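Local structure of DNA-binding protein reb1 (Schizosaccharomyces pombe, 5EYB) at residues Glu23-Asn28 / Lys58-Glu63; Cys126-Ile129 / Cys134-Thr137; Asn287-Glu292 / Lys312-Arg317. The protein binds specific DNA sites in rRNA gene control regions, upstream of many other genes and at the Ter replication barrier, and helps terminate transcription by RNA polymerase I. All coordinates share one frame; numbering follows the deposited sequence.

Contact 1 (Glu23-Asn28 / Lys58-Glu63); sequences ERRMQN and KLLVQE
R25 of helix 16-32 meets L59 and L60 of helix 51-63 through its aliphatic stem. The two helices are nearest at R25 and L60, whose CA atoms lie 8.8 Å apart. R25 points its CB toward the other helix. CG stands anti to the backbone N (chi1 -156°), beside the carbonyl carbon, and this carries the methylene forward to the two leucines. The chain then bends at both chi2 and chi3, and the guanidinium turns aside from the leucines, across the flank of its own helix toward R24. There NH2 of R25 lies 3.6 Å above one face of the R24 guanidinium, displaced from its centre.

Two methyls receive the stem. CD2 of L60 is 4.1 Å from R25 CG, and CD2 of L59 is 4.2 Å from the same R25 CG. The R25 and L60 side chains run antiparallel past one another. The L60 branch is a fork. CG sits anti to the carbonyl carbon (chi1 -64°). CD2 goes to R25, while CD1 comes within 4.6 Å of CE of M26. M26 also packs on L56 and L76. L60 also rests on Y21, L22 and I72, which ties helix 69-79 to the same buried side. L59 lies at the exposed margin.

Both segments belong to the first Myb-associated domain of this DNA-binding fragment, and K58 packs on a DNA phosphate. R25 NH2 and E63 OE2 are 5.8 Å apart. At that distance they form no salt bridge, though a weak long-range attraction is possible. The chemistry is therefore apolar packing between two helices. It has no directional bond, and it depends on the arginine giving its methylenes to the leucines while its charge is carried away from them.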
ATOM      1  N   GLU A  23      14.447 -21.414  -7.671  1.00 70.55           N
ATOM      2  CA  GLU A  23      14.884 -22.694  -7.131  1.00 73.79           C
ATOM      3  C   GLU A  23      15.847 -23.405  -8.078  1.00 79.71           C
ATOM      4  O   GLU A  23      16.850 -23.971  -7.642  1.00 82.45           O
ATOM      5  CB  GLU A  23      13.677 -23.589  -6.839  1.00 77.58           C
ATOM      6  N   ARG A  24      15.541 -23.370  -9.373  1.00 84.35           N
ATOM      7  CA  ARG A  24      16.392 -23.996 -10.384  1.00 90.00           C
ATOM      8  C   ARG A  24      17.742 -23.293 -10.477  1.00 83.96           C
ATOM      9  O   ARG A  24      18.788 -23.937 -10.531  1.00 85.43           O
ATOM     10  CB  ARG A  24      15.706 -23.987 -11.754  1.00 98.87           C
ATOM     11  CG  ARG A  24      16.552 -24.593 -12.869  1.00109.86           C
ATOM     12  CD  ARG A  24      16.078 -24.155 -14.253  1.00117.33           C
ATOM     13  NE  ARG A  24      16.986 -24.603 -15.309  1.00123.38           N
ATOM     14  CZ  ARG A  24      16.890 -24.247 -16.587  1.00126.41           C
ATOM     15  NH1 ARG A  24      15.923 -23.429 -16.980  1.00127.27           N
ATOM     16  NH2 ARG A  24      17.763 -24.706 -17.472  1.00128.12           N
ATOM     17  N   ARG A  25      17.708 -21.965 -10.490  1.00 77.32           N
ATOM     18  CA  ARG A  25      18.920 -21.164 -10.580  1.00 76.79           C
ATOM     19  C   ARG A  25      19.774 -21.347  -9.330  1.00 79.54           C
ATOM     20  O   ARG A  25      20.993 -21.193  -9.368  1.00 82.60           O
ATOM     21  CB  ARG A  25      18.571 -19.686 -10.775  1.00 75.65           C
ATOM     22  CG  ARG A  25      19.666 -18.871 -11.438  1.00 83.03           C
ATOM     23  CD  ARG A  25      20.085 -19.500 -12.753  1.00 94.02           C
ATOM     24  NE  ARG A  25      18.941 -19.743 -13.627  1.00106.79           N
ATOM     25  CZ  ARG A  25      18.987 -20.489 -14.726  1.00121.55           C
ATOM     26  NH1 ARG A  25      20.123 -21.072 -15.087  1.00125.70           N
ATOM     27  NH2 ARG A  25      17.896 -20.659 -15.462  1.00126.25           N
ATOM     28  N   MET A  26      19.117 -21.684  -8.226  1.00 78.29           N
ATOM     29  CA  MET A  26      19.796 -21.895  -6.957  1.00 75.85           C
ATOM     30  C   MET A  26      20.405 -23.288  -6.874  1.00 80.89           C
ATOM     31  O   MET A  26      21.468 -23.474  -6.285  1.00 82.34           O
ATOM     32  CB  MET A  26      18.826 -21.683  -5.798  1.00 74.99           C
ATOM     33  CG  MET A  26      19.408 -20.880  -4.659  1.00 78.03           C
ATOM     34  SD  MET A  26      20.000 -19.276  -5.219  1.00 70.79           S
ATOM     35  CE  MET A  26      18.545 -18.672  -6.054  1.00 76.37           C
ATOM     36  N   GLN A  27      19.719 -24.265  -7.458  1.00 83.14           N
ATOM     37  CA  GLN A  27      20.236 -25.627  -7.516  1.00 88.62           C
ATOM     38  C   GLN A  27      21.490 -25.678  -8.381  1.00 91.65           C
ATOM     39  O   GLN A  27      22.456 -26.367  -8.053  1.00 96.80           O
ATOM     40  CB  GLN A  27      19.177 -26.590  -8.058  1.00 89.92           C
ATOM     41  N   ASN A  28      21.469 -24.939  -9.486  1.00 89.07           N
ATOM     42  CA  ASN A  28      22.609 -24.880 -10.393  1.00 87.12           C
ATOM     43  C   ASN A  28      23.774 -24.126  -9.770  1.00 80.24           C
ATOM     44  O   ASN A  28      24.937 -24.417 -10.044  1.00 81.99           O
ATOM     45  CB  ASN A  28      22.205 -24.227 -11.715  1.00 90.34           C
ATOM     46  CG  ASN A  28      21.174 -25.038 -12.473  1.00 99.61           C
ATOM     47  OD1 ASN A  28      21.190 -26.271 -12.445  1.00102.80           O
ATOM     48  ND2 ASN A  28      20.267 -24.350 -13.156  1.00101.71           N
ATOM     49  N   LYS A  58      22.939 -10.285  -9.083  1.00 64.20           N
ATOM     50  CA  LYS A  58      23.047  -9.371 -10.212  1.00 63.31           C
ATOM     51  C   LYS A  58      22.409  -9.968 -11.464  1.00 65.06           C
ATOM     52  O   LYS A  58      21.759  -9.261 -12.237  1.00 71.70           O
ATOM     53  CB  LYS A  58      24.511  -9.022 -10.480  1.00 64.88           C
ATOM     54  CG  LYS A  58      24.865  -7.571 -10.197  1.00 71.52           C
ATOM     55  CD  LYS A  58      26.337  -7.290 -10.461  1.00 75.53           C
ATOM     56  CE  LYS A  58      27.225  -8.009  -9.459  1.00 79.39           C
ATOM     57  NZ  LYS A  58      28.668  -7.841  -9.780  1.00 82.02           N
ATOM     58  N   LEU A  59      22.597 -11.272 -11.652  1.00 60.14           N
ATOM     59  CA  LEU A  59      21.988 -11.992 -12.764  1.00 63.15           C
ATOM     60  C   LEU A  59      20.471 -12.018 -12.625  1.00 68.73           C
ATOM     61  O   LEU A  59      19.746 -11.746 -13.585  1.00 66.75           O
ATOM     62  CB  LEU A  59      22.543 -13.419 -12.846  1.00 62.38           C
ATOM     63  CG  LEU A  59      21.949 -14.386 -13.874  1.00 63.28           C
ATOM     64  CD1 LEU A  59      23.045 -15.258 -14.442  1.00 57.33           C
ATOM     65  CD2 LEU A  59      20.864 -15.259 -13.254  1.00 66.82           C
ATOM     66  N   LEU A  60      20.002 -12.353 -11.426  1.00 68.23           N
ATOM     67  CA  LEU A  60      18.573 -12.409 -11.131  1.00 63.44           C
ATOM     68  C   LEU A  60      17.886 -11.082 -11.425  1.00 62.71           C
ATOM     69  O   LEU A  60      16.813 -11.050 -12.028  1.00 60.62           O
ATOM     70  CB  LEU A  60      18.347 -12.794  -9.669  1.00 57.01           C
ATOM     71  CG  LEU A  60      18.829 -14.184  -9.259  1.00 52.73           C
ATOM     72  CD1 LEU A  60      18.555 -14.421  -7.787  1.00 45.36           C
ATOM     73  CD2 LEU A  60      18.165 -15.251 -10.113  1.00 54.55           C
ATOM     74  N   VAL A  61      18.514  -9.992 -10.993  1.00 61.63           N
ATOM     75  CA  VAL A  61      17.982  -8.656 -11.216  1.00 60.77           C
ATOM     76  C   VAL A  61      17.796  -8.403 -12.705  1.00 67.98           C
ATOM     77  O   VAL A  61      16.782  -7.847 -13.130  1.00 74.69           O
ATOM     78  CB  VAL A  61      18.900  -7.573 -10.620  1.00 58.61           C
ATOM     79  CG1 VAL A  61      18.370  -6.186 -10.948  1.00 55.01           C
ATOM     80  CG2 VAL A  61      19.027  -7.753  -9.117  1.00 58.96           C
ATOM     81  N   GLN A  62      18.774  -8.831 -13.493  1.00 69.06           N
ATOM     82  CA  GLN A  62      18.709  -8.679 -14.940  1.00 77.15           C
ATOM     83  C   GLN A  62      17.718  -9.664 -15.552  1.00 81.24           C
ATOM     84  O   GLN A  62      17.004  -9.332 -16.500  1.00 87.56           O
ATOM     85  CB  GLN A  62      20.093  -8.875 -15.558  1.00 79.06           C
ATOM     86  CG  GLN A  62      20.094  -8.877 -17.072  1.00 82.64           C
ATOM     87  CD  GLN A  62      21.412  -9.340 -17.649  1.00 83.81           C
ATOM     88  OE1 GLN A  62      21.450 -10.222 -18.506  1.00 88.57           O
ATOM     89  NE2 GLN A  62      22.504  -8.745 -17.184  1.00 81.91           N
ATOM     90  N   GLU A  63      17.674 -10.872 -14.999  1.00 78.30           N
ATOM     91  CA  GLU A  63      16.826 -11.930 -15.537  1.00 78.68           C
ATOM     92  C   GLU A  63      15.367 -11.785 -15.110  1.00 72.87           C
ATOM     93  O   GLU A  63      14.476 -12.364 -15.727  1.00 73.39           O
ATOM     94  CB  GLU A  63      17.356 -13.301 -15.113  1.00 80.76           C
ATOM     95  CG  GLU A  63      18.662 -13.701 -15.784  1.00 86.07           C
ATOM     96  CD  GLU A  63      18.477 -14.080 -17.239  1.00100.31           C
ATOM     97  OE1 GLU A  63      18.461 -13.172 -18.099  1.00103.07           O
ATOM     98  OE2 GLU A  63      18.350 -15.290 -17.521  1.00107.92           O
TER

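Contact 2 (Cys126-Ile129 / Cys134-Thr137); sequences CNQI and CPKT. With nucleotides of chain B.
Helix 122-129 ends at I129, and the chain brings C134 just beyond that end, with the CA atoms of I129 and C134 5.8 Å apart. The carbonyl O of Q128 faces C134 CB at 3.9 Å. The Q128 side chain does most of the touching. CG is anti to the carbonyl carbon (chi1 -71°) and the chain bends at chi2. This swings the amide round to the proline. OE1 of Q128 approaches CG of P135 at 3.5 Å, a polar atom against an apolar ring atom. The two side chains cross at about a right angle. Q128 also packs on W120, before its helix, and on I138 of helix 136-147, where I129 meets I138 and Y142.

C134 also faces the DNA. Its backbone N donates a hydrogen bond to OP1 of DG8 of chain B. The modelled distance from C134 N to that OP1 is 2.5 Å, which is short, and its exact value is doubtful. SG sits between the backbone N and the carbonyl carbon (chi1 72°). That rotation sets it beside the same phosphate, where it makes a packing contact.

P135 follows at the N-cap position of helix 136-147. Two helices joined by a short turn, with a backbone amide on a DNA phosphate just ahead of the second, are consistent with the helix-turn-helix class to which this second Myb-associated domain belongs.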
ATOM      1  N   CYS A 126     -11.068 -14.151 -23.070  1.00 72.51           N
ATOM      2  CA  CYS A 126     -11.221 -12.964 -22.237  1.00 70.95           C
ATOM      3  C   CYS A 126     -12.457 -12.151 -22.612  1.00 79.04           C
ATOM      4  O   CYS A 126     -13.148 -11.624 -21.737  1.00 82.72           O
ATOM      5  CB  CYS A 126      -9.975 -12.083 -22.331  1.00 67.96           C
ATOM      6  SG  CYS A 126      -8.461 -12.861 -21.736  1.00 77.69           S
ATOM      7  N   ASN A 127     -12.730 -12.046 -23.909  1.00 81.15           N
ATOM      8  CA  ASN A 127     -13.879 -11.281 -24.382  1.00 83.25           C
ATOM      9  C   ASN A 127     -15.200 -11.922 -23.982  1.00 78.17           C
ATOM     10  O   ASN A 127     -16.155 -11.228 -23.640  1.00 75.81           O
ATOM     11  CB  ASN A 127     -13.822 -11.110 -25.901  1.00 99.06           C
ATOM     12  CG  ASN A 127     -12.758 -10.121 -26.335  1.00106.92           C
ATOM     13  OD1 ASN A 127     -13.028  -8.929 -26.496  1.00100.92           O
ATOM     14  ND2 ASN A 127     -11.538 -10.610 -26.521  1.00114.42           N
ATOM     15  N   GLN A 128     -15.253 -13.248 -24.024  1.00 76.49           N
ATOM     16  CA  GLN A 128     -16.462 -13.969 -23.647  1.00 75.45           C
ATOM     17  C   GLN A 128     -16.713 -13.881 -22.144  1.00 76.22           C
ATOM     18  O   GLN A 128     -17.861 -13.843 -21.701  1.00 77.31           O
ATOM     19  CB  GLN A 128     -16.373 -15.429 -24.088  1.00 74.30           C
ATOM     20  CG  GLN A 128     -16.482 -15.618 -25.590  1.00 78.58           C
ATOM     21  CD  GLN A 128     -17.798 -15.106 -26.143  1.00 84.17           C
ATOM     22  OE1 GLN A 128     -18.871 -15.523 -25.710  1.00 85.88           O
ATOM     23  NE2 GLN A 128     -17.720 -14.191 -27.102  1.00 83.63           N
ATOM     24  N   ILE A 129     -15.639 -13.849 -21.362  1.00 73.11           N
ATOM     25  CA  ILE A 129     -15.756 -13.648 -19.923  1.00 72.03           C
ATOM     26  C   ILE A 129     -16.390 -12.290 -19.653  1.00 73.02           C
ATOM     27  O   ILE A 129     -17.279 -12.159 -18.809  1.00 73.05           O
ATOM     28  CB  ILE A 129     -14.384 -13.725 -19.216  1.00 71.99           C
ATOM     29  CG1 ILE A 129     -13.815 -15.144 -19.277  1.00 75.38           C
ATOM     30  CG2 ILE A 129     -14.501 -13.284 -17.771  1.00 72.19           C
ATOM     31  CD1 ILE A 129     -14.528 -16.132 -18.393  1.00 76.78           C
ATOM     32  N   CYS A 134     -22.210 -13.605 -19.787  1.00 75.95           N
ATOM     33  CA  CYS A 134     -21.433 -14.733 -20.294  1.00 73.68           C
ATOM     34  C   CYS A 134     -22.328 -15.879 -20.766  1.00 77.82           C
ATOM     35  O   CYS A 134     -23.404 -16.100 -20.210  1.00 79.20           O
ATOM     36  CB  CYS A 134     -20.459 -15.231 -19.219  1.00 77.42           C
ATOM     37  SG  CYS A 134     -21.226 -16.107 -17.827  1.00 80.77           S
ATOM     38  N   PRO A 135     -21.886 -16.608 -21.803  1.00 80.67           N
ATOM     39  CA  PRO A 135     -22.656 -17.733 -22.347  1.00 84.13           C
ATOM     40  C   PRO A 135     -22.661 -18.947 -21.422  1.00 85.25           C
ATOM     41  O   PRO A 135     -21.971 -18.949 -20.402  1.00 79.86           O
ATOM     42  CB  PRO A 135     -21.927 -18.053 -23.655  1.00 81.64           C
ATOM     43  CG  PRO A 135     -20.524 -17.615 -23.407  1.00 76.87           C
ATOM     44  CD  PRO A 135     -20.636 -16.384 -22.553  1.00 78.49           C
ATOM     45  N   LYS A 136     -23.429 -19.968 -21.787  1.00 90.91           N
ATOM     46  CA  LYS A 136     -23.562 -21.170 -20.971  1.00 93.96           C
ATOM     47  C   LYS A 136     -22.247 -21.942 -20.850  1.00 95.14           C
ATOM     48  O   LYS A 136     -21.990 -22.585 -19.832  1.00 94.75           O
ATOM     49  CB  LYS A 136     -24.649 -22.080 -21.547  1.00 99.06           C
ATOM     50  N   THR A 137     -21.421 -21.878 -21.890  1.00 94.37           N
ATOM     51  CA  THR A 137     -20.133 -22.563 -21.884  1.00 90.25           C
ATOM     52  C   THR A 137     -19.204 -21.948 -20.847  1.00 85.87           C
ATOM     53  O   THR A 137     -18.481 -22.657 -20.149  1.00 85.04           O
ATOM     54  CB  THR A 137     -19.449 -22.511 -23.261  1.00 92.75           C
ATOM     55  OG1 THR A 137     -19.042 -21.167 -23.546  1.00 90.54           O
ATOM     56  CG2 THR A 137     -20.395 -22.994 -24.348  1.00 98.42           C
TER
ATOM     57  P    DG B   8     -21.418 -12.783 -16.055  1.00 62.01           P
ATOM     58  OP1  DG B   8     -21.719 -12.709 -17.501  1.00 64.63           O
ATOM     59  OP2  DG B   8     -20.039 -13.066 -15.602  1.00 53.28           O
ATOM     60  O5'  DG B   8     -21.884 -11.417 -15.373  1.00 48.66           O
ATOM     61  C5'  DG B   8     -23.212 -10.967 -15.556  1.00 49.94           C
ATOM     62  C4'  DG B   8     -23.353  -9.495 -15.204  1.00 53.31           C
ATOM     63  O4'  DG B   8     -23.760  -9.352 -13.820  1.00 53.63           O
ATOM     64  C3'  DG B   8     -22.099  -8.644 -15.373  1.00 56.06           C
ATOM     65  O3'  DG B   8     -22.475  -7.366 -15.877  1.00 64.40           O
ATOM     66  C2'  DG B   8     -21.544  -8.557 -13.949  1.00 53.28           C
ATOM     67  C1'  DG B   8     -22.816  -8.575 -13.108  1.00 53.54           C
ATOM     68  N9   DG B   8     -22.651  -9.186 -11.790  1.00 54.88           N
ATOM     69  C8   DG B   8     -22.051 -10.390 -11.507  1.00 55.35           C
ATOM     70  N7   DG B   8     -22.070 -10.694 -10.240  1.00 57.31           N
ATOM     71  C5   DG B   8     -22.734  -9.629  -9.643  1.00 55.99           C
ATOM     72  C6   DG B   8     -23.057  -9.401  -8.283  1.00 55.33           C
ATOM     73  O6   DG B   8     -22.814 -10.118  -7.304  1.00 58.12           O
ATOM     74  N1   DG B   8     -23.734  -8.201  -8.108  1.00 52.06           N
ATOM     75  C2   DG B   8     -24.058  -7.328  -9.116  1.00 52.26           C
ATOM     76  N2   DG B   8     -24.712  -6.218  -8.747  1.00 54.22           N
ATOM     77  N3   DG B   8     -23.762  -7.527 -10.396  1.00 52.33           N
ATOM     78  C4   DG B   8     -23.103  -8.695 -10.584  1.00 51.60           C
TER

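Contact 3 (Asn287-Glu292 / Lys312-Arg317); sequences NVWLLE and KEANGR
NE1 of W289 donates a hydrogen bond to OE2 of E313, 3.2 Å long and with an N-H...acceptor angle of 146°. It links helix 284-299 to helix 307-314. The oxygen lies at the edge of the indole, near its plane. Seen from the glutamate, NE1 comes from well above the carboxylate plane, 50° out of it. The ring and carboxylate planes are steeply turned against each other.

Apolar atoms of E313 follow the same edge of the ring. CG of E313 is 3.6 Å from CZ2 of W289, and CB of E313 is 3.8 Å from that CZ2 atom. E313 CG is anti to the backbone N (chi1 -168°) and the chain is extended beyond it. This lays the methylenes past the benzene part of the indole and brings the carboxylate to NE1. Further round, CH2 of W289 meets CB of A314 at 4.1 Å. Were W289 an alanine, the E313 carboxylate would probably lose its indole donor and a gap would open beside A314.

The glutamate is exposed, so water may compete for its carboxylate. Helix 307-314 ends just after the contact.

W289 also packs on W318 and on M323 of helix 320-333. L290 touches M323 as well, and N287 OD1 is hydrogen-bonded to Q326 of that helix. L291 and V288 pack on helix 342-356. Helix 284-299 thus lies among three helices, and W289 reaches from it to two of them, 307-314 and 320-333.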
ATOM      1  N   ASN A 287       4.645  17.235  29.052  1.00 91.22           N
ATOM      2  CA  ASN A 287       3.935  18.294  28.342  1.00 84.71           C
ATOM      3  C   ASN A 287       4.695  19.614  28.380  1.00 85.31           C
ATOM      4  O   ASN A 287       4.732  20.344  27.391  1.00 84.54           O
ATOM      5  CB  ASN A 287       2.533  18.485  28.921  1.00 78.03           C
ATOM      6  CG  ASN A 287       1.567  17.408  28.475  1.00 75.47           C
ATOM      7  OD1 ASN A 287       1.699  16.852  27.386  1.00 75.44           O
ATOM      8  ND2 ASN A 287       0.583  17.111  29.316  1.00 77.83           N
ATOM      9  N   VAL A 288       5.297  19.911  29.529  1.00 86.74           N
ATOM     10  CA  VAL A 288       6.091  21.124  29.693  1.00 88.55           C
ATOM     11  C   VAL A 288       7.258  21.158  28.715  1.00 87.90           C
ATOM     12  O   VAL A 288       7.452  22.143  28.002  1.00 88.69           O
ATOM     13  CB  VAL A 288       6.643  21.252  31.124  1.00 94.48           C
ATOM     14  CG1 VAL A 288       7.621  22.412  31.209  1.00 95.93           C
ATOM     15  CG2 VAL A 288       5.511  21.430  32.118  1.00 94.64           C
ATOM     16  N   TRP A 289       8.028  20.075  28.688  1.00 83.76           N
ATOM     17  CA  TRP A 289       9.188  19.975  27.811  1.00 83.32           C
ATOM     18  C   TRP A 289       8.802  20.197  26.353  1.00 83.84           C
ATOM     19  O   TRP A 289       9.494  20.904  25.620  1.00 86.64           O
ATOM     20  CB  TRP A 289       9.869  18.614  27.969  1.00 81.77           C
ATOM     21  CG  TRP A 289      11.013  18.411  27.021  1.00 85.02           C
ATOM     22  CD1 TRP A 289      12.320  18.744  27.228  1.00 91.36           C
ATOM     23  CD2 TRP A 289      10.950  17.835  25.712  1.00 83.19           C
ATOM     24  NE1 TRP A 289      13.074  18.409  26.129  1.00 95.08           N
ATOM     25  CE2 TRP A 289      12.255  17.849  25.185  1.00 89.82           C
ATOM     26  CE3 TRP A 289       9.914  17.309  24.935  1.00 79.47           C
ATOM     27  CZ2 TRP A 289      12.553  17.356  23.915  1.00 92.80           C
ATOM     28  CZ3 TRP A 289      10.210  16.820  23.678  1.00 79.08           C
ATOM     29  CH2 TRP A 289      11.517  16.847  23.178  1.00 87.42           C
ATOM     30  N   LEU A 290       7.691  19.593  25.945  1.00 81.63           N
ATOM     31  CA  LEU A 290       7.213  19.723  24.575  1.00 77.73           C
ATOM     32  C   LEU A 290       6.826  21.162  24.261  1.00 73.85           C
ATOM     33  O   LEU A 290       7.236  21.712  23.242  1.00 74.18           O
ATOM     34  CB  LEU A 290       6.025  18.796  24.330  1.00 78.00           C
ATOM     35  CG  LEU A 290       5.410  18.852  22.930  1.00 75.47           C
ATOM     36  CD1 LEU A 290       6.469  18.605  21.868  1.00 78.13           C
ATOM     37  CD2 LEU A 290       4.274  17.850  22.799  1.00 71.16           C
ATOM     38  N   LEU A 291       6.042  21.771  25.144  1.00 72.62           N
ATOM     39  CA  LEU A 291       5.602  23.145  24.939  1.00 78.78           C
ATOM     40  C   LEU A 291       6.771  24.125  25.012  1.00 85.00           C
ATOM     41  O   LEU A 291       6.761  25.163  24.352  1.00 87.52           O
ATOM     42  CB  LEU A 291       4.531  23.527  25.962  1.00 76.35           C
ATOM     43  CG  LEU A 291       3.198  22.785  25.850  1.00 68.69           C
ATOM     44  CD1 LEU A 291       2.216  23.293  26.894  1.00 64.35           C
ATOM     45  CD2 LEU A 291       2.621  22.920  24.448  1.00 69.79           C
ATOM     46  N   GLU A 292       7.778  23.793  25.811  1.00 85.97           N
ATOM     47  CA  GLU A 292       8.962  24.637  25.917  1.00 89.48           C
ATOM     48  C   GLU A 292       9.829  24.526  24.672  1.00 88.92           C
ATOM     49  O   GLU A 292      10.375  25.521  24.197  1.00 90.65           O
ATOM     50  CB  GLU A 292       9.779  24.275  27.158  1.00 94.30           C
ATOM     51  CG  GLU A 292       9.226  24.862  28.442  1.00 95.73           C
ATOM     52  CD  GLU A 292      10.024  24.457  29.659  1.00100.10           C
ATOM     53  OE1 GLU A 292      10.568  23.333  29.664  1.00103.81           O
ATOM     54  OE2 GLU A 292      10.110  25.265  30.610  1.00100.37           O
ATOM     55  N   LYS A 312      14.797  15.172  17.294  1.00109.86           N
ATOM     56  CA  LYS A 312      16.143  14.741  17.648  1.00110.59           C
ATOM     57  C   LYS A 312      16.345  14.712  19.159  1.00110.96           C
ATOM     58  O   LYS A 312      16.950  13.787  19.695  1.00117.31           O
ATOM     59  CB  LYS A 312      17.183  15.656  16.999  1.00113.06           C
ATOM     60  N   GLU A 313      15.829  15.728  19.842  1.00108.25           N
ATOM     61  CA  GLU A 313      15.990  15.825  21.287  1.00114.49           C
ATOM     62  C   GLU A 313      15.140  14.781  22.009  1.00118.50           C
ATOM     63  O   GLU A 313      15.458  14.374  23.125  1.00121.37           O
ATOM     64  CB  GLU A 313      15.634  17.231  21.767  1.00112.84           C
ATOM     65  CG  GLU A 313      16.048  17.521  23.196  1.00120.53           C
ATOM     66  CD  GLU A 313      15.956  18.994  23.529  1.00126.47           C
ATOM     67  OE1 GLU A 313      16.087  19.819  22.601  1.00129.20           O
ATOM     68  OE2 GLU A 313      15.750  19.328  24.715  1.00127.32           O
ATOM     69  N   ALA A 314      14.060  14.351  21.366  1.00119.99           N
ATOM     70  CA  ALA A 314      13.229  13.280  21.905  1.00123.46           C
ATOM     71  C   ALA A 314      13.952  11.945  21.760  1.00133.34           C
ATOM     72  O   ALA A 314      14.016  11.154  22.701  1.00134.75           O
ATOM     73  CB  ALA A 314      11.882  13.241  21.204  1.00118.12           C
ATOM     74  N   ASN A 315      14.487  11.715  20.564  1.00142.33           N
ATOM     75  CA  ASN A 315      15.324  10.555  20.260  1.00149.26           C
ATOM     76  C   ASN A 315      14.688   9.206  20.590  1.00147.59           C
ATOM     77  O   ASN A 315      15.115   8.519  21.517  1.00151.32           O
ATOM     78  CB  ASN A 315      16.665  10.672  20.989  1.00163.64           C
ATOM     79  CG  ASN A 315      17.728   9.763  20.399  1.00176.45           C
ATOM     80  OD1 ASN A 315      18.496  10.171  19.528  1.00180.82           O
ATOM     81  ND2 ASN A 315      17.776   8.523  20.872  1.00182.15           N
ATOM     82  N   GLY A 316      13.668   8.832  19.824  1.00137.31           N
ATOM     83  CA  GLY A 316      13.091   7.505  19.928  1.00131.86           C
ATOM     84  C   GLY A 316      11.862   7.390  20.809  1.00120.81           C
ATOM     85  O   GLY A 316      11.051   6.482  20.624  1.00118.38           O
ATOM     86  N   ARG A 317      11.719   8.300  21.769  1.00114.73           N
ATOM     87  CA  ARG A 317      10.592   8.242  22.693  1.00106.93           C
ATOM     88  C   ARG A 317       9.287   8.567  21.977  1.00102.41           C
ATOM     89  O   ARG A 317       8.254   7.946  22.231  1.00 99.94           O
ATOM     90  CB  ARG A 317      10.797   9.198  23.869  1.00101.77           C
ATOM     91  CG  ARG A 317       9.822   8.944  25.006  1.00102.01           C
ATOM     92  CD  ARG A 317       9.986   9.927  26.152  1.00102.28           C
ATOM     93  NE  ARG A 317       9.110   9.582  27.270  1.00104.69           N
ATOM     94  CZ  ARG A 317       8.938  10.332  28.353  1.00107.50           C
ATOM     95  NH1 ARG A 317       9.579  11.487  28.478  1.00105.13           N
ATOM     96  NH2 ARG A 317       8.120   9.926  29.314  1.00110.78           N
TER

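Overall arrangement
The three contacts share no helix and do not touch. Contacts 1 and 2 lie in the two Myb-associated domains, with centres about 39 Å apart. Contact 3 is on helices toward the C-terminal end, its centre about 63 Å from that of contact 2 and on the opposite side of the chain's centre. Contacts 1 and 2 are partly buried; contact 3 is at the surface. Contact 1 is held by apolar packing, with the aliphatic part of an arginine on two leucines. Contact 2 spans a short turn and takes its hydrogen bond from protein to DNA. Contact 3 alone has a hydrogen bond between its two segments. Its nearest atom is about 9 Å from the nucleic acid.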